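Local atomic coordinates of pectinesterase A (PDB entry 2NTP), a protein that hydrolyses the methyl esters of galacturonosyl residues in pectin, releasing methanol, in the first step of maceration and soft-rotting of plant tissue. Residues T2-V7 with V36-N41; K19-A24 with G42-R47; T51-H56 with S94-S99; G64-A69 with T104-F109; D232-K237 with D273-G278. One frame throughout, in Å; residues are numbered along the deposited sequence.

Contacts 1 to 4 cluster at the N-terminal end of a right-handed parallel beta-helix, their centres about 11 to 19 Å apart, while contact 5 lies much farther along, its centre about 26 Å from that of contact 4 and about 40 Å from that of contact 1. Contacts 1 and 3 reach the same long parallel sheet, where strands 35-39 and 55-59 are neighbours. Contacts 2 and 4 share the second sheet through strands 42-45 and 65-69. Contacts 1 and 2 interleave in sequence, as do contacts 3 and 4; contact 5 follows them all. Together they trace the solenoid from its helix-covered start towards the substrate-binding region, approached by Phe109 of contact 4 and Tyr277 of contact 5.

Contact 1: T2-V7 with V36-N41; sequences TTYNAV and VILIKN
The Tyr4 ring lies flat against the side chain of Leu38. Leu38 CB sits over the middle of one ring face, 3.7 Å from the centroid and 12° off the normal, a CH-pi contact. With its CG anti to the backbone N (chi1 177°), Leu38 sends its two methyls across the same ring, CD1 near Tyr4 CZ and CD2 near Tyr4 CE2. Val36 comes from another direction: its CG1 meets the ring edge at Tyr4 CD1, 3.9 Å away, so the tyrosine is packed on a face and at an edge by alternate residues of one strand. Next along the chain, the Asn5 side chain reaches the backbone of Val36. Its OD1 takes the Val36 N-H at 2.9 Å on a lone pair in the carbonyl plane, while Asn5 N donates to Val36 O, also at 2.9 Å but less straight (137°). Asn5 thus grips both polar backbone atoms of Val36, and a weak bond from Ala6 N adds to the hold on Val36 O. Parallel pairing then takes over, with Leu38 N bonded to Ala6 O at 3.0 Å. Ala6 and Ile37 occupy the other sheet face from Val7 and Leu38. Strand 6-8 is an edge strand of its parallel sheet; helix 21-26 packs on Ile37 and Ile39, and strand 55-59 lies along the far side of strand 35-39.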
# COMPACT_ATOMS: atom_id res chain seq x y z
N THR A 2 -15.93 16.07 -19.74
CA THR A 2 -15.02 14.93 -19.59
C THR A 2 -15.17 13.94 -20.74
O THR A 2 -16.29 13.52 -21.07
CB THR A 2 -15.21 14.19 -18.24
OG1 THR A 2 -16.61 14.01 -17.98
CG2 THR A 2 -14.58 14.98 -17.09
N THR A 3 -14.05 13.58 -21.35
CA THR A 3 -14.03 12.64 -22.48
C THR A 3 -12.96 11.56 -22.29
O THR A 3 -11.99 11.75 -21.54
CB THR A 3 -13.83 13.38 -23.84
OG1 THR A 3 -13.85 12.43 -24.91
CG2 THR A 3 -12.51 14.16 -23.87
N TYR A 4 -13.15 10.42 -22.95
CA TYR A 4 -12.21 9.29 -22.83
C TYR A 4 -11.44 9.05 -24.13
O TYR A 4 -12.02 9.05 -25.22
CB TYR A 4 -12.94 8.01 -22.40
CG TYR A 4 -13.73 8.16 -21.12
CD1 TYR A 4 -13.09 8.25 -19.88
CD2 TYR A 4 -15.12 8.22 -21.14
CE1 TYR A 4 -13.82 8.39 -18.70
CE2 TYR A 4 -15.86 8.36 -19.97
CZ TYR A 4 -15.20 8.45 -18.75
OH TYR A 4 -15.92 8.58 -17.60
N ASN A 5 -10.13 8.86 -23.99
CA ASN A 5 -9.26 8.54 -25.12
C ASN A 5 -9.38 7.09 -25.55
O ASN A 5 -9.22 6.77 -26.73
CB ASN A 5 -7.81 8.85 -24.77
CG ASN A 5 -7.57 10.32 -24.49
OD1 ASN A 5 -7.57 10.75 -23.34
ND2 ASN A 5 -7.37 11.10 -25.55
N ALA A 6 -9.66 6.21 -24.59
CA ALA A 6 -9.85 4.78 -24.85
C ALA A 6 -10.85 4.19 -23.88
O ALA A 6 -11.01 4.69 -22.76
CB ALA A 6 -8.52 4.05 -24.75
N VAL A 7 -11.54 3.13 -24.31
CA VAL A 7 -12.49 2.42 -23.45
C VAL A 7 -12.16 0.92 -23.44
O VAL A 7 -11.88 0.34 -24.49
CB VAL A 7 -13.97 2.64 -23.90
CG1 VAL A 7 -14.94 1.92 -22.97
CG2 VAL A 7 -14.30 4.13 -23.95
N VAL A 36 -6.75 9.34 -20.93
CA VAL A 36 -7.76 8.87 -19.99
C VAL A 36 -8.47 7.63 -20.53
O VAL A 36 -9.02 7.64 -21.63
CB VAL A 36 -8.80 9.98 -19.69
CG1 VAL A 36 -9.71 9.58 -18.53
CG2 VAL A 36 -8.10 11.31 -19.40
N ILE A 37 -8.45 6.56 -19.72
CA ILE A 37 -9.04 5.28 -20.11
C ILE A 37 -10.21 4.92 -19.20
O ILE A 37 -10.06 4.86 -17.97
CB ILE A 37 -7.98 4.15 -20.09
CG1 ILE A 37 -6.80 4.52 -21.00
CG2 ILE A 37 -8.61 2.81 -20.51
CD1 ILE A 37 -5.55 3.65 -20.80
N LEU A 38 -11.37 4.68 -19.81
CA LEU A 38 -12.52 4.18 -19.07
C LEU A 38 -12.46 2.66 -19.08
O LEU A 38 -12.27 2.04 -20.13
CB LEU A 38 -13.84 4.66 -19.68
CG LEU A 38 -15.15 4.16 -19.06
CD1 LEU A 38 -15.36 4.67 -17.63
CD2 LEU A 38 -16.35 4.52 -19.94
N ILE A 39 -12.60 2.07 -17.90
CA ILE A 39 -12.62 0.62 -17.76
C ILE A 39 -14.01 0.18 -17.29
O ILE A 39 -14.38 0.42 -16.14
CB ILE A 39 -11.52 0.12 -16.78
CG1 ILE A 39 -10.13 0.61 -17.23
CG2 ILE A 39 -11.55 -1.40 -16.66
CD1 ILE A 39 -9.05 0.49 -16.15
N LYS A 40 -14.77 -0.45 -18.18
CA LYS A 40 -16.11 -0.95 -17.82
C LYS A 40 -16.03 -2.13 -16.85
O LYS A 40 -15.00 -2.81 -16.80
CB LYS A 40 -16.90 -1.34 -19.08
CG LYS A 40 -17.21 -0.18 -20.02
CD LYS A 40 -18.37 0.67 -19.50
CE LYS A 40 -18.96 1.55 -20.59
NZ LYS A 40 -19.75 0.76 -21.58
N ASN A 41 -17.10 -2.35 -16.09
CA ASN A 41 -17.18 -3.42 -15.10
C ASN A 41 -16.71 -4.77 -15.62
O ASN A 41 -17.02 -5.15 -16.76
CB ASN A 41 -18.60 -3.55 -14.54
CG ASN A 41 -18.98 -2.43 -13.59
OD1 ASN A 41 -18.12 -1.84 -12.93
ND2 ASN A 41 -20.27 -2.13 -13.51

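Contact 2: K19-A24 with G42-R47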
# COMPACT_ATOMS: atom_id res chain seq x y z
N LYS A 19 -10.05 -4.93 -25.42
CA LYS A 19 -10.35 -6.13 -24.63
C LYS A 19 -9.56 -6.16 -23.32
O LYS A 19 -10.05 -6.66 -22.30
CB LYS A 19 -10.07 -7.39 -25.44
CG LYS A 19 -11.06 -7.64 -26.57
CD LYS A 19 -10.79 -8.96 -27.29
CE LYS A 19 -11.23 -10.16 -26.46
NZ LYS A 19 -11.03 -11.45 -27.19
N THR A 20 -8.33 -5.64 -23.35
CA THR A 20 -7.47 -5.60 -22.16
C THR A 20 -7.02 -4.18 -21.83
O THR A 20 -6.88 -3.34 -22.72
CB THR A 20 -6.21 -6.50 -22.30
OG1 THR A 20 -5.24 -5.86 -23.13
CG2 THR A 20 -6.56 -7.89 -22.87
N ILE A 21 -6.77 -3.93 -20.55
CA ILE A 21 -6.28 -2.64 -20.07
C ILE A 21 -4.87 -2.36 -20.59
O ILE A 21 -4.56 -1.24 -20.98
CB ILE A 21 -6.32 -2.54 -18.52
CG1 ILE A 21 -7.73 -2.84 -18.00
CG2 ILE A 21 -5.88 -1.15 -18.05
CD1 ILE A 21 -7.77 -3.20 -16.52
N ALA A 22 -4.03 -3.39 -20.59
CA ALA A 22 -2.67 -3.28 -21.13
C ALA A 22 -2.64 -2.78 -22.58
O ALA A 22 -1.80 -1.95 -22.92
CB ALA A 22 -1.95 -4.62 -21.03
N ASP A 23 -3.56 -3.29 -23.40
CA ASP A 23 -3.67 -2.86 -24.80
C ASP A 23 -4.09 -1.39 -24.91
O ASP A 23 -3.53 -0.65 -25.73
CB ASP A 23 -4.63 -3.76 -25.59
CG ASP A 23 -4.06 -5.15 -25.83
OD1 ASP A 23 -2.83 -5.35 -25.68
OD2 ASP A 23 -4.84 -6.05 -26.19
N ALA A 24 -5.06 -0.98 -24.09
CA ALA A 24 -5.53 0.41 -24.08
C ALA A 24 -4.41 1.38 -23.66
O ALA A 24 -4.24 2.44 -24.27
CB ALA A 24 -6.74 0.56 -23.17
N GLY A 42 -15.94 -5.46 -14.80
CA GLY A 42 -15.38 -6.76 -15.15
C GLY A 42 -14.14 -7.01 -14.33
O GLY A 42 -13.59 -6.08 -13.73
N VAL A 43 -13.70 -8.27 -14.30
CA VAL A 43 -12.46 -8.64 -13.63
C VAL A 43 -11.40 -8.86 -14.70
O VAL A 43 -11.49 -9.78 -15.52
CB VAL A 43 -12.62 -9.91 -12.74
CG1 VAL A 43 -11.29 -10.30 -12.09
CG2 VAL A 43 -13.68 -9.68 -11.67
N TYR A 44 -10.40 -7.98 -14.69
CA TYR A 44 -9.32 -8.01 -15.67
C TYR A 44 -8.09 -8.66 -15.05
O TYR A 44 -7.44 -8.07 -14.17
CB TYR A 44 -9.05 -6.60 -16.19
CG TYR A 44 -10.27 -5.98 -16.84
CD1 TYR A 44 -11.26 -5.36 -16.07
CD2 TYR A 44 -10.46 -6.05 -18.22
CE1 TYR A 44 -12.40 -4.81 -16.66
CE2 TYR A 44 -11.59 -5.51 -18.82
CZ TYR A 44 -12.55 -4.89 -18.04
OH TYR A 44 -13.66 -4.35 -18.65
N ASN A 45 -7.80 -9.88 -15.48
CA ASN A 45 -6.65 -10.63 -14.96
C ASN A 45 -5.37 -10.19 -15.67
O ASN A 45 -4.92 -10.82 -16.64
CB ASN A 45 -6.89 -12.14 -15.08
CG ASN A 45 -5.75 -12.97 -14.52
OD1 ASN A 45 -5.49 -14.08 -15.00
ND2 ASN A 45 -5.06 -12.45 -13.50
N GLU A 46 -4.81 -9.09 -15.18
CA GLU A 46 -3.69 -8.43 -15.82
C GLU A 46 -2.70 -7.91 -14.79
O GLU A 46 -3.08 -7.57 -13.67
CB GLU A 46 -4.17 -7.25 -16.67
CG GLU A 46 -5.14 -7.62 -17.77
CD GLU A 46 -5.47 -6.45 -18.66
OE1 GLU A 46 -4.52 -5.79 -19.13
OE2 GLU A 46 -6.67 -6.20 -18.89
N ARG A 47 -1.44 -7.87 -15.19
CA ARG A 47 -0.41 -7.17 -14.46
C ARG A 47 0.08 -6.01 -15.33
O ARG A 47 0.32 -6.18 -16.53
CB ARG A 47 0.74 -8.11 -14.11
CG ARG A 47 0.28 -9.36 -13.36
CD ARG A 47 1.46 -10.18 -12.89
NE ARG A 47 2.24 -9.42 -11.92
CZ ARG A 47 3.52 -9.64 -11.65
NH1 ARG A 47 4.21 -10.60 -12.27
NH2 ARG A 47 4.13 -8.88 -10.75
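Tyr44 is the first residue of 42-47 to meet the 19-24 segment. Its CB and CG receive the CD1 methyl of Ile21, with CB 3.6 Å from Ile21 CD1, and the two side chains cross at about a right angle. The backbone oxygen of Lys19 lies in the ring plane, at the tyrosine edge near CE2, while the hydroxyl farther out is hydrogen-bonded to Lys40 O. Two residues on, Glu46 makes the polar half of the contact. Its CG is anti to the carbonyl carbon and the chain runs on extended (chi2 -174°), which carries the carboxylate to the first turn of the helix. There it acts as a fork: OE2 accepts from Ile21 N at 2.8 Å and OE1 from Ala22 N at 2.9 Å, each through its syn lone pair and both nearly straight. The negative group thus faces the N-terminal end of a helix, where the dipole would probably stabilise its charged form. Thr20, at the N-cap, serves the next amide: its OG1 accepts from Asp23 N at 3.1 Å. Thr20 thus caps the helix and Glu46 takes two further first-turn amides, here where the short helix 21-26 covers the end of the beta-helix.

Contact 3: T51-H56 with S94-S99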
# COMPACT_ATOMS: atom_id res chain seq x y z
N THR A 51 4.53 3.43 -17.36
CA THR A 51 5.75 4.19 -17.61
C THR A 51 5.47 5.49 -18.35
O THR A 51 6.39 6.29 -18.56
CB THR A 51 6.79 3.37 -18.41
OG1 THR A 51 6.21 2.95 -19.65
CG2 THR A 51 7.25 2.15 -17.61
N ARG A 52 4.22 5.69 -18.75
CA ARG A 52 3.82 6.90 -19.43
C ARG A 52 3.28 7.92 -18.44
O ARG A 52 2.37 7.63 -17.65
CB ARG A 52 2.77 6.62 -20.50
CG ARG A 52 2.57 7.78 -21.47
CD ARG A 52 1.29 7.61 -22.25
NE ARG A 52 1.09 8.68 -23.22
CZ ARG A 52 0.58 9.87 -22.94
NH1 ARG A 52 0.22 10.19 -21.70
NH2 ARG A 52 0.43 10.77 -23.90
N ASN A 53 3.84 9.12 -18.50
CA ASN A 53 3.39 10.24 -17.68
C ASN A 53 1.98 10.69 -18.06
O ASN A 53 1.58 10.58 -19.22
CB ASN A 53 4.34 11.43 -17.82
CG ASN A 53 5.72 11.16 -17.23
OD1 ASN A 53 5.88 10.36 -16.30
ND2 ASN A 53 6.73 11.84 -17.76
N ASN A 54 1.23 11.18 -17.07
CA ASN A 54 -0.09 11.78 -17.30
C ASN A 54 -1.12 10.78 -17.82
O ASN A 54 -1.98 11.11 -18.65
CB ASN A 54 0.05 12.99 -18.25
CG ASN A 54 -0.94 14.11 -17.96
OD1 ASN A 54 -1.82 14.00 -17.10
ND2 ASN A 54 -0.79 15.21 -18.69
N LEU A 55 -1.02 9.54 -17.34
CA LEU A 55 -1.99 8.49 -17.67
C LEU A 55 -3.00 8.36 -16.55
O LEU A 55 -2.64 8.46 -15.37
CB LEU A 55 -1.29 7.14 -17.89
CG LEU A 55 -2.23 5.94 -18.11
CD1 LEU A 55 -2.91 6.01 -19.48
CD2 LEU A 55 -1.50 4.63 -17.92
N HIS A 56 -4.26 8.16 -16.93
CA HIS A 56 -5.39 8.17 -15.99
C HIS A 56 -6.39 7.06 -16.29
O HIS A 56 -6.87 6.93 -17.42
CB HIS A 56 -6.07 9.54 -16.00
CG HIS A 56 -5.11 10.68 -15.87
ND1 HIS A 56 -4.68 11.15 -14.65
CD2 HIS A 56 -4.45 11.39 -16.81
CE1 HIS A 56 -3.82 12.13 -14.85
NE2 HIS A 56 -3.65 12.29 -16.15
N SER A 94 5.41 3.67 -12.41
CA SER A 94 6.77 4.18 -12.63
C SER A 94 6.72 5.39 -13.56
O SER A 94 7.55 5.53 -14.47
CB SER A 94 7.66 3.09 -13.22
OG SER A 94 7.85 2.03 -12.30
N ALA A 95 5.73 6.24 -13.34
CA ALA A 95 5.54 7.45 -14.12
C ALA A 95 4.93 8.52 -13.23
O ALA A 95 4.46 8.23 -12.12
CB ALA A 95 4.64 7.18 -15.31
N LYS A 96 4.95 9.76 -13.71
CA LYS A 96 4.43 10.89 -12.96
C LYS A 96 3.00 11.21 -13.35
O LYS A 96 2.57 10.89 -14.46
CB LYS A 96 5.31 12.12 -13.18
CG LYS A 96 6.70 11.97 -12.61
CD LYS A 96 7.57 13.15 -12.94
CE LYS A 96 8.96 12.96 -12.36
NZ LYS A 96 9.57 11.68 -12.81
N ASP A 97 2.28 11.84 -12.43
CA ASP A 97 0.92 12.35 -12.67
C ASP A 97 -0.07 11.27 -13.12
O ASP A 97 -0.94 11.52 -13.96
CB ASP A 97 0.95 13.53 -13.64
CG ASP A 97 1.76 14.69 -13.10
OD1 ASP A 97 1.46 15.16 -11.98
OD2 ASP A 97 2.71 15.12 -13.78
N PHE A 98 0.06 10.09 -12.52
CA PHE A 98 -0.89 9.01 -12.72
C PHE A 98 -2.08 9.22 -11.80
O PHE A 98 -1.92 9.69 -10.68
CB PHE A 98 -0.24 7.65 -12.38
CG PHE A 98 -1.20 6.49 -12.46
CD1 PHE A 98 -1.51 5.91 -13.70
CD2 PHE A 98 -1.82 5.98 -11.31
CE1 PHE A 98 -2.40 4.85 -13.79
CE2 PHE A 98 -2.72 4.91 -11.40
CZ PHE A 98 -3.01 4.35 -12.63
N SER A 99 -3.27 8.86 -12.28
CA SER A 99 -4.43 8.72 -11.40
C SER A 99 -5.24 7.48 -11.73
O SER A 99 -5.32 7.07 -12.88
CB SER A 99 -5.31 9.98 -11.39
OG SER A 99 -6.03 10.14 -12.60
O HOH W 1 9.05 7.01 -16.43
O HOH W 2 1.09 8.42 -15.36
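Direct backbone bonds set the parallel register: Asn54 N donates to Lys96 O at 2.9 Å, and farther on Ser99 N reaches Leu55 O at 3.2 Å. Water 2 adds a bridge, donating to Arg52 O and Lys96 O and accepting from Leu55 N, so three backbone groups share one molecule. Side-chain polar bonds add to these. Asn53 OD1 takes the Lys96 N-H at 2.8 Å, almost straight at 173°, although the donor stands above the amide plane instead of on a lone pair. The His56 ring is held at both nitrogens: NE2 donates to Asn54 OD1 at 2.7 Å, almost in the ring plane, and ND1 pairs with Ser99 OG, also at 2.7 Å, with either atom able to give the proton. These two bonds should fix the ring's rotation. Apolar contact is slighter, Leu55 CD2 meeting Phe98 CE1 at 4.2 Å; separately, the Ala95 methyl packs on the backbone at Arg52 O. Asn54 and Asp97, paired in register, both have left-handed backbone angles (phi 65° and 58°) and so bend the two chains alike. Such matched turns are characteristic of stacked coils in a parallel beta-helix, and here they lead into strands 55-59 and 99-101.

Contact 4: G64-A69 with T104-F109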
# COMPACT_ATOMS: atom_id res chain seq x y z
N GLY A 64 -17.22 -3.02 -9.11
CA GLY A 64 -17.31 -3.87 -10.30
C GLY A 64 -16.15 -3.86 -11.29
O GLY A 64 -16.04 -4.78 -12.12
N ALA A 65 -15.31 -2.83 -11.24
CA ALA A 65 -14.16 -2.74 -12.13
C ALA A 65 -12.90 -3.15 -11.37
O ALA A 65 -12.42 -2.41 -10.52
CB ALA A 65 -14.02 -1.33 -12.69
N VAL A 66 -12.41 -4.35 -11.67
CA VAL A 66 -11.33 -4.98 -10.89
C VAL A 66 -10.14 -5.35 -11.76
O VAL A 66 -10.31 -5.95 -12.83
CB VAL A 66 -11.83 -6.27 -10.14
CG1 VAL A 66 -10.74 -6.85 -9.26
CG2 VAL A 66 -13.07 -5.98 -9.30
N ILE A 67 -8.95 -4.98 -11.30
CA ILE A 67 -7.69 -5.40 -11.92
C ILE A 67 -7.01 -6.32 -10.91
O ILE A 67 -6.73 -5.92 -9.79
CB ILE A 67 -6.78 -4.20 -12.24
CG1 ILE A 67 -7.58 -3.10 -12.97
CG2 ILE A 67 -5.54 -4.65 -13.03
CD1 ILE A 67 -6.85 -1.76 -13.12
N ALA A 68 -6.77 -7.57 -11.32
CA ALA A 68 -6.32 -8.59 -10.37
C ALA A 68 -5.34 -9.58 -10.98
O ALA A 68 -5.48 -9.99 -12.13
CB ALA A 68 -7.53 -9.33 -9.81
N ALA A 69 -4.35 -9.96 -10.18
CA ALA A 69 -3.44 -11.05 -10.52
C ALA A 69 -2.88 -11.65 -9.23
O ALA A 69 -2.79 -10.97 -8.21
CB ALA A 69 -2.31 -10.57 -11.42
N THR A 104 -10.96 -1.37 -8.31
CA THR A 104 -10.30 -2.22 -7.33
C THR A 104 -9.05 -2.82 -7.95
O THR A 104 -9.06 -3.24 -9.11
CB THR A 104 -11.24 -3.35 -6.85
OG1 THR A 104 -12.41 -2.77 -6.26
CG2 THR A 104 -10.53 -4.25 -5.83
N ILE A 105 -7.96 -2.84 -7.17
CA ILE A 105 -6.70 -3.47 -7.56
C ILE A 105 -6.39 -4.55 -6.52
O ILE A 105 -6.32 -4.26 -5.32
CB ILE A 105 -5.54 -2.45 -7.61
CG1 ILE A 105 -5.88 -1.28 -8.56
CG2 ILE A 105 -4.24 -3.14 -8.03
CD1 ILE A 105 -5.00 -0.04 -8.37
N ARG A 106 -6.22 -5.78 -6.98
CA ARG A 106 -6.01 -6.92 -6.08
C ARG A 106 -4.72 -7.67 -6.39
O ARG A 106 -4.34 -7.83 -7.56
CB ARG A 106 -7.16 -7.93 -6.18
CG ARG A 106 -8.57 -7.37 -6.13
CD ARG A 106 -9.59 -8.48 -5.83
NE ARG A 106 -9.47 -9.61 -6.75
CZ ARG A 106 -10.47 -10.15 -7.44
NH1 ARG A 106 -11.72 -9.70 -7.31
NH2 ARG A 106 -10.23 -11.17 -8.25
N ASN A 107 -4.06 -8.15 -5.34
CA ASN A 107 -3.18 -9.31 -5.49
C ASN A 107 -3.94 -10.51 -4.94
O ASN A 107 -4.35 -10.53 -3.77
CB ASN A 107 -1.82 -9.12 -4.81
CG ASN A 107 -0.80 -10.17 -5.28
OD1 ASN A 107 -1.10 -11.37 -5.33
ND2 ASN A 107 0.40 -9.71 -5.62
N ASP A 108 -4.16 -11.49 -5.81
CA ASP A 108 -5.01 -12.62 -5.48
C ASP A 108 -4.24 -13.81 -4.91
O ASP A 108 -4.80 -14.90 -4.77
CB ASP A 108 -5.84 -13.05 -6.70
CG ASP A 108 -7.02 -12.14 -6.95
OD1 ASP A 108 -7.38 -11.33 -6.07
OD2 ASP A 108 -7.61 -12.24 -8.05
N PHE A 109 -2.96 -13.60 -4.57
CA PHE A 109 -2.21 -14.63 -3.87
C PHE A 109 -3.00 -15.06 -2.64
O PHE A 109 -3.34 -14.24 -1.78
CB PHE A 109 -0.80 -14.17 -3.48
CG PHE A 109 -0.05 -15.16 -2.62
CD1 PHE A 109 0.31 -16.40 -3.13
CD2 PHE A 109 0.29 -14.84 -1.31
CE1 PHE A 109 1.01 -17.31 -2.34
CE2 PHE A 109 0.98 -15.75 -0.51
CZ PHE A 109 1.34 -16.99 -1.03
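Strands 65-69 and 103-107 are parallel neighbours on successive coils of the beta-helix; the axes of segments 65-69 and 104-107 run 4.7 Å apart, inclined by 18°. The ladder is regular: Thr104 N to Ala65 O and Ile67 N to Thr104 O are both 2.8 Å and nearly along the C=O axis. Arg106 N to Ile67 O continues it, then a weak Ala69 N to Arg106 O bond, and Asp108 N meets Ala69 O from above the carbonyl plane. Arg106, on the face of Val66, Ala68 and Thr104, bends at chi3 (-53°) and lays its guanidinium over the neighbouring strand. Val66 CG1 sits off centre over one face of that group, 3.6 Å from Arg106 NH1. Ala68 CB approaches Arg106 NH2 at 3.6 Å and Asp108 OD2 at 3.4 Å. Arg106 holds Asp108 side-on in a salt bridge, NE to OD1 and NH2 to OD2, each 2.8 Å, the NH2 bond better aligned than the NE bond (140°). At the strand's end, Asn107 OD1 accepts from Phe109 N, an Asx turn; its ND2 bonds Thr71 O. The twofold grip restrains the guanidinium's rotation and probably keeps both groups ionised, with Ala68 CB against the ion pair.

Contact 5: D232-K237 with D273-G278; sequences DSVPAK and DNHIYG
Asn274 O is gripped by one direct hydrogen bond across the contact, from Lys237 N at 2.8 Å, the donor lying in the carbonyl plane on a lone pair with an N-H angle of 161°. Ala236 CA adds a CA-H...O approach to the same oxygen. A second polar link runs through water 3, which accepts from Lys237 NZ at 2.8 Å and donates to Ile276 O at 2.7 Å; the lysine chain, extended until it bends at chi4 (-63°), brings its amine back to this water. Tyr277 has its CG in the crowded position between N and carbonyl carbon (chi1 61°). Its CB meets Lys237 CB at 3.8 Å, and its CD2 lies 3.4 Å from Lys237 O. On the other flank, Val234 CG1 runs beside His275 CB, 3.9 Å away and pointing the same way, while Ala236 CB touches the amide group of Asn274, whose OD1 is bonded to Arg229. Residues Asp273 to Ile276 form a type I turn, with Asp273 OD1 accepting from Asn274 N. Beyond the turn, Tyr277 bonds through its hydroxyl to Asp280 and packs on substrate-binding Tyr206. Two successive coils of the beta-helix meet here, and Tyr277 is probably second-shell to the substrate site.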
# COMPACT_ATOMS: atom_id res chain seq x y z
N ASP A 232 -15.38 -9.93 13.30
CA ASP A 232 -15.34 -10.07 14.75
C ASP A 232 -14.33 -11.12 15.23
O ASP A 232 -13.98 -11.16 16.41
CB ASP A 232 -16.74 -10.39 15.29
CG ASP A 232 -17.70 -9.21 15.15
OD1 ASP A 232 -17.23 -8.07 14.98
OD2 ASP A 232 -18.93 -9.44 15.20
N SER A 233 -13.84 -11.95 14.31
CA SER A 233 -12.85 -12.97 14.64
C SER A 233 -11.43 -12.40 14.74
O SER A 233 -10.53 -13.06 15.26
CB SER A 233 -12.90 -14.13 13.63
OG SER A 233 -14.16 -14.77 13.70
N VAL A 234 -11.24 -11.18 14.25
CA VAL A 234 -9.98 -10.47 14.46
C VAL A 234 -9.91 -10.06 15.94
O VAL A 234 -10.70 -9.23 16.40
CB VAL A 234 -9.86 -9.22 13.55
CG1 VAL A 234 -8.55 -8.48 13.83
CG2 VAL A 234 -9.94 -9.62 12.07
N PRO A 235 -8.96 -10.66 16.70
CA PRO A 235 -8.91 -10.47 18.15
C PRO A 235 -8.61 -9.04 18.58
O PRO A 235 -8.00 -8.26 17.85
CB PRO A 235 -7.79 -11.41 18.60
CG PRO A 235 -7.64 -12.40 17.47
CD PRO A 235 -7.90 -11.59 16.25
N ALA A 236 -9.04 -8.70 19.80
CA ALA A 236 -8.62 -7.45 20.40
C ALA A 236 -7.10 -7.47 20.57
O ALA A 236 -6.52 -8.52 20.84
CB ALA A 236 -9.31 -7.25 21.74
N LYS A 237 -6.48 -6.31 20.38
CA LYS A 237 -5.03 -6.13 20.59
C LYS A 237 -4.17 -7.10 19.77
O LYS A 237 -3.18 -7.65 20.28
CB LYS A 237 -4.69 -6.20 22.09
CG LYS A 237 -5.38 -5.11 22.90
CD LYS A 237 -4.88 -5.06 24.33
CE LYS A 237 -5.66 -4.03 25.14
NZ LYS A 237 -5.48 -2.63 24.64
N ASP A 273 -10.70 0.60 15.92
CA ASP A 273 -11.32 -0.45 16.73
C ASP A 273 -10.30 -1.09 17.66
O ASP A 273 -9.09 -0.82 17.57
CB ASP A 273 -12.00 -1.50 15.85
CG ASP A 273 -13.17 -2.20 16.55
OD1 ASP A 273 -13.38 -1.99 17.78
OD2 ASP A 273 -13.88 -2.96 15.88
N ASN A 274 -10.78 -1.94 18.58
CA ASN A 274 -9.92 -2.45 19.64
C ASN A 274 -8.95 -3.57 19.23
O ASN A 274 -8.26 -4.11 20.08
CB ASN A 274 -10.74 -2.86 20.88
CG ASN A 274 -11.47 -4.17 20.72
OD1 ASN A 274 -11.40 -4.82 19.67
ND2 ASN A 274 -12.18 -4.59 21.76
N HIS A 275 -8.90 -3.90 17.94
CA HIS A 275 -7.86 -4.81 17.45
C HIS A 275 -6.47 -4.17 17.54
O HIS A 275 -5.45 -4.86 17.57
CB HIS A 275 -8.18 -5.31 16.02
CG HIS A 275 -8.21 -4.24 14.98
ND1 HIS A 275 -9.14 -3.22 14.97
CD2 HIS A 275 -7.43 -4.04 13.89
CE1 HIS A 275 -8.93 -2.44 13.92
NE2 HIS A 275 -7.89 -2.92 13.25
N ILE A 276 -6.45 -2.84 17.63
CA ILE A 276 -5.20 -2.07 17.73
C ILE A 276 -4.65 -2.09 19.16
O ILE A 276 -5.37 -1.76 20.11
CB ILE A 276 -5.42 -0.59 17.28
CG1 ILE A 276 -5.84 -0.51 15.80
CG2 ILE A 276 -4.17 0.26 17.56
CD1 ILE A 276 -4.85 -1.16 14.80
N TYR A 277 -3.38 -2.46 19.29
CA TYR A 277 -2.70 -2.44 20.60
C TYR A 277 -1.72 -1.27 20.77
O TYR A 277 -1.33 -0.94 21.89
CB TYR A 277 -2.00 -3.78 20.91
CG TYR A 277 -0.93 -4.19 19.93
CD1 TYR A 277 0.34 -3.60 19.95
CD2 TYR A 277 -1.17 -5.19 18.99
CE1 TYR A 277 1.33 -3.99 19.04
CE2 TYR A 277 -0.19 -5.58 18.07
CZ TYR A 277 1.05 -4.98 18.11
OH TYR A 277 2.02 -5.37 17.21
N GLY A 278 -1.32 -0.66 19.65
CA GLY A 278 -0.30 0.40 19.66
C GLY A 278 0.76 0.17 18.60
O GLY A 278 0.47 -0.39 17.54
O HOH W 3 -6.54 -1.23 22.46